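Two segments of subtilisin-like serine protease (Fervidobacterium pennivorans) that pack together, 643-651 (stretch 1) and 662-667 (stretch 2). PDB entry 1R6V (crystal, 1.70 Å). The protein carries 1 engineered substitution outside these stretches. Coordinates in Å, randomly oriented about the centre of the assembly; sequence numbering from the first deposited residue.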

# COMPACT_ATOMS: atom_id res chain seq x y z
N THR A 643 -31.74 19.79 -29.98
CA THR A 643 -30.72 20.37 -30.84
C THR A 643 -29.32 19.82 -30.60
O THR A 643 -28.36 20.31 -31.19
N TRP A 644 -29.20 18.82 -29.74
CA TRP A 644 -27.88 18.25 -29.48
C TRP A 644 -27.94 16.87 -28.85
O TRP A 644 -28.91 16.51 -28.19
N THR A 645 -26.89 16.09 -29.06
CA THR A 645 -26.82 14.79 -28.44
C THR A 645 -25.36 14.38 -28.31
O THR A 645 -24.48 15.03 -28.88
N ILE A 646 -25.12 13.32 -27.55
CA ILE A 646 -23.76 12.81 -27.33
C ILE A 646 -23.62 11.49 -28.09
O ILE A 646 -24.57 10.72 -28.18
N ILE A 647 -22.43 11.23 -28.60
CA ILE A 647 -22.17 10.02 -29.38
C ILE A 647 -21.01 9.24 -28.78
O ILE A 647 -19.93 9.80 -28.60
N ASP A 648 -21.20 7.96 -28.49
CA ASP A 648 -20.10 7.17 -27.96
C ASP A 648 -20.34 5.67 -28.16
O ASP A 648 -21.34 5.28 -28.77
N ASP A 649 -19.43 4.83 -27.66
CA ASP A 649 -19.60 3.40 -27.86
C ASP A 649 -20.73 2.76 -27.07
O ASP A 649 -21.01 1.57 -27.21
N PHE A 650 -21.41 3.57 -26.27
CA PHE A 650 -22.53 3.08 -25.49
C PHE A 650 -23.81 3.80 -25.87
O PHE A 650 -24.78 3.79 -25.12
N GLY A 651 -23.79 4.45 -27.03
CA GLY A 651 -24.98 5.15 -27.52
C GLY A 651 -25.22 6.56 -27.01
O GLY A 651 -26.30 7.12 -27.25
N ILE A 662 -22.12 13.19 -16.30
CA ILE A 662 -20.77 12.71 -16.50
C ILE A 662 -20.91 11.69 -17.63
O ILE A 662 -21.23 10.53 -17.40
N TYR A 663 -20.70 12.15 -18.86
CA TYR A 663 -20.81 11.27 -20.01
C TYR A 663 -19.55 10.45 -20.20
O TYR A 663 -18.47 10.87 -19.80
N VAL A 664 -19.73 9.29 -20.81
CA VAL A 664 -18.61 8.40 -21.12
C VAL A 664 -17.55 9.27 -21.78
O VAL A 664 -17.86 10.16 -22.59
N TRP A 665 -16.30 9.05 -21.40
CA TRP A 665 -15.22 9.85 -21.95
C TRP A 665 -14.13 9.03 -22.61
O TRP A 665 -14.08 7.81 -22.45
N TRP A 666 -13.29 9.72 -23.37
CA TRP A 666 -12.16 9.13 -24.09
C TRP A 666 -10.92 9.75 -23.45
O TRP A 666 -10.80 10.97 -23.35
N THR A 667 -10.01 8.89 -23.02
CA THR A 667 -8.79 9.32 -22.34
C THR A 667 -7.60 9.34 -23.29
O THR A 667 -7.22 8.31 -23.83

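Side-chain packing between residues 643-651 and 662-667, two segments whose touching parts run 67° apart end to end and bury 374 Å² between them. No direct hydrogen bond crosses the contact; apolar packing, carboxylate contacts and two bridging waters make up the interface. Thr643 lies out of reach. Trp644 leaves the backbone sideways, but with chi1 p and chi2 -79° the end of its indole swings nearer, and CH2 comes 4.2 Å from OH of Tyr663, at an oblique angle. Thr645 (t) points away, and its OG1 is hydrogen-bonded elsewhere in the structure. Ile646 points toward stretch 2 and meets the ring of Tyr663 (chi1 m, chi2 91°), whose CA-to-CB bond points toward stretch 1. The isoleucine rotamer, chi1 m and chi2 p, lays the CG1-CD1 arm over one face of that ring: Ile646 CG1 stands 3.7 Å from the ring centroid, 13° off the normal, in a CH-pi contact, while CD1 approaches CZ of Tyr663 to 3.3 Å. Ile647 (m, m) turns its side chain away, yet its backbone takes part: water 1 donates to Ile647 O (2.7 Å from the water O) and accepts from Trp666 NE1 (3.0 Å from the water O), giving the buried indole N-H a partner. Asp648 points toward stretch 2 with chi1 p. Its OD2 lies 3.6 Å from Val664 CB, and its CB 4.1 Å from Trp666 CZ2. Water 2 donates both its hydrogens across the gap, to Asp648 OD2 (2.8 Å from the water O) and to Val664 O (2.6 Å from the water O). The other carboxylate oxygen, Asp648 OD1, accepts from Phe650 N at 2.6 Å, within the type I turn from Asp648 to Gly651, which is closed by Gly651 N donating to Asp648 O at 3.1 Å. Asp649 (p) starts sideways, but its carboxylate comes nearer: OD1 sits 3.5 Å from CH2 of Trp666 and 4.0 Å from CG1 of Val664. These are van der Waals contacts, and both carboxylate oxygens find hydrogen bonds elsewhere. Trp666 (chi1 m, chi2 84°) likewise leaves sideways and brings its ring end up to the two aspartates. Phe650 (chi1 m, chi2 85°) points toward stretch 2, and its CD1 lies 3.9 Å from CG2 of Val664 (t), so the valine touches three consecutive residues of the turn. Gly651 makes no contact; at its phi/psi of 84/11 a CB would jam against the preceding carbonyl O. In stretch 2, Trp665 (p) points away, whereas Ile662 and Thr667 are out of reach.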

# COMPACT_ATOMS: atom_id res chain seq x y z
CB THR A 643 -30.66 21.89 -30.67
OG1 THR A 643 -30.54 22.19 -29.27
CG2 THR A 643 -31.92 22.55 -31.21
CB TRP A 644 -27.05 19.17 -28.57
CG TRP A 644 -27.59 19.30 -27.17
CD1 TRP A 644 -28.65 20.08 -26.77
CD2 TRP A 644 -27.15 18.60 -26.01
NE1 TRP A 644 -28.88 19.91 -25.43
CE2 TRP A 644 -27.98 19.00 -24.93
CE3 TRP A 644 -26.13 17.67 -25.76
CZ2 TRP A 644 -27.82 18.50 -23.63
CZ3 TRP A 644 -25.97 17.17 -24.46
CH2 TRP A 644 -26.82 17.59 -23.41
CB THR A 645 -27.61 13.71 -29.23
OG1 THR A 645 -27.70 12.53 -28.43
CG2 THR A 645 -26.92 13.37 -30.55
CB ILE A 646 -23.49 12.55 -25.81
CG1 ILE A 646 -23.61 13.85 -25.02
CG2 ILE A 646 -22.09 11.98 -25.62
CD1 ILE A 646 -25.02 14.24 -24.73
CB ILE A 647 -21.74 10.36 -30.82
CG1 ILE A 647 -22.75 11.29 -31.48
CG2 ILE A 647 -21.55 9.08 -31.62
CD1 ILE A 647 -24.08 10.66 -31.74
CB ASP A 648 -19.84 7.51 -26.48
CG ASP A 648 -21.03 7.24 -25.60
OD1 ASP A 648 -21.64 6.16 -25.76
OD2 ASP A 648 -21.34 8.10 -24.74
CB ASP A 649 -18.28 2.63 -27.64
CG ASP A 649 -17.46 3.14 -26.46
OD1 ASP A 649 -17.71 4.26 -25.97
OD2 ASP A 649 -16.52 2.41 -26.04
CB PHE A 650 -22.25 3.26 -23.99
CG PHE A 650 -21.08 2.48 -23.51
CD1 PHE A 650 -19.78 2.99 -23.60
CD2 PHE A 650 -21.26 1.21 -22.97
CE1 PHE A 650 -18.69 2.25 -23.18
CE2 PHE A 650 -20.19 0.45 -22.54
CZ PHE A 650 -18.89 0.97 -22.64
CB ILE A 662 -20.15 12.06 -15.21
CG1 ILE A 662 -18.84 11.38 -15.58
CG2 ILE A 662 -21.08 11.06 -14.58
CD1 ILE A 662 -17.91 12.27 -16.30
CB TYR A 663 -21.08 12.08 -21.29
CG TYR A 663 -22.51 12.55 -21.41
CD1 TYR A 663 -22.90 13.79 -20.91
CD2 TYR A 663 -23.48 11.73 -21.99
CE1 TYR A 663 -24.22 14.20 -20.97
CE2 TYR A 663 -24.81 12.13 -22.06
CZ TYR A 663 -25.17 13.37 -21.55
OH TYR A 663 -26.48 13.78 -21.59
CB VAL A 664 -19.09 7.27 -22.09
CG1 VAL A 664 -17.91 6.64 -22.79
CG2 VAL A 664 -19.85 6.20 -21.30
CB TRP A 665 -14.61 10.72 -20.86
CG TRP A 665 -13.95 9.94 -19.75
CD1 TRP A 665 -12.64 9.54 -19.70
CD2 TRP A 665 -14.57 9.47 -18.55
NE1 TRP A 665 -12.41 8.84 -18.53
CE2 TRP A 665 -13.57 8.78 -17.81
CE3 TRP A 665 -15.86 9.56 -18.02
CZ2 TRP A 665 -13.83 8.19 -16.56
CZ3 TRP A 665 -16.13 8.97 -16.78
CH2 TRP A 665 -15.11 8.29 -16.07
CB TRP A 666 -12.24 9.50 -25.57
CG TRP A 666 -13.57 9.13 -26.16
CD1 TRP A 666 -14.71 9.86 -26.12
CD2 TRP A 666 -13.91 7.88 -26.78
NE1 TRP A 666 -15.75 9.15 -26.67
CE2 TRP A 666 -15.29 7.93 -27.08
CE3 TRP A 666 -13.18 6.72 -27.11
CZ2 TRP A 666 -15.96 6.87 -27.70
CZ3 TRP A 666 -13.85 5.67 -27.72
CH2 TRP A 666 -15.23 5.75 -28.01
CB THR A 667 -8.53 8.37 -21.14
OG1 THR A 667 -9.67 8.39 -20.27
CG2 THR A 667 -7.31 8.82 -20.34
O HOH W 1 -18.32 10.72 -26.66
O HOH W 2 -19.75 10.43 -24.42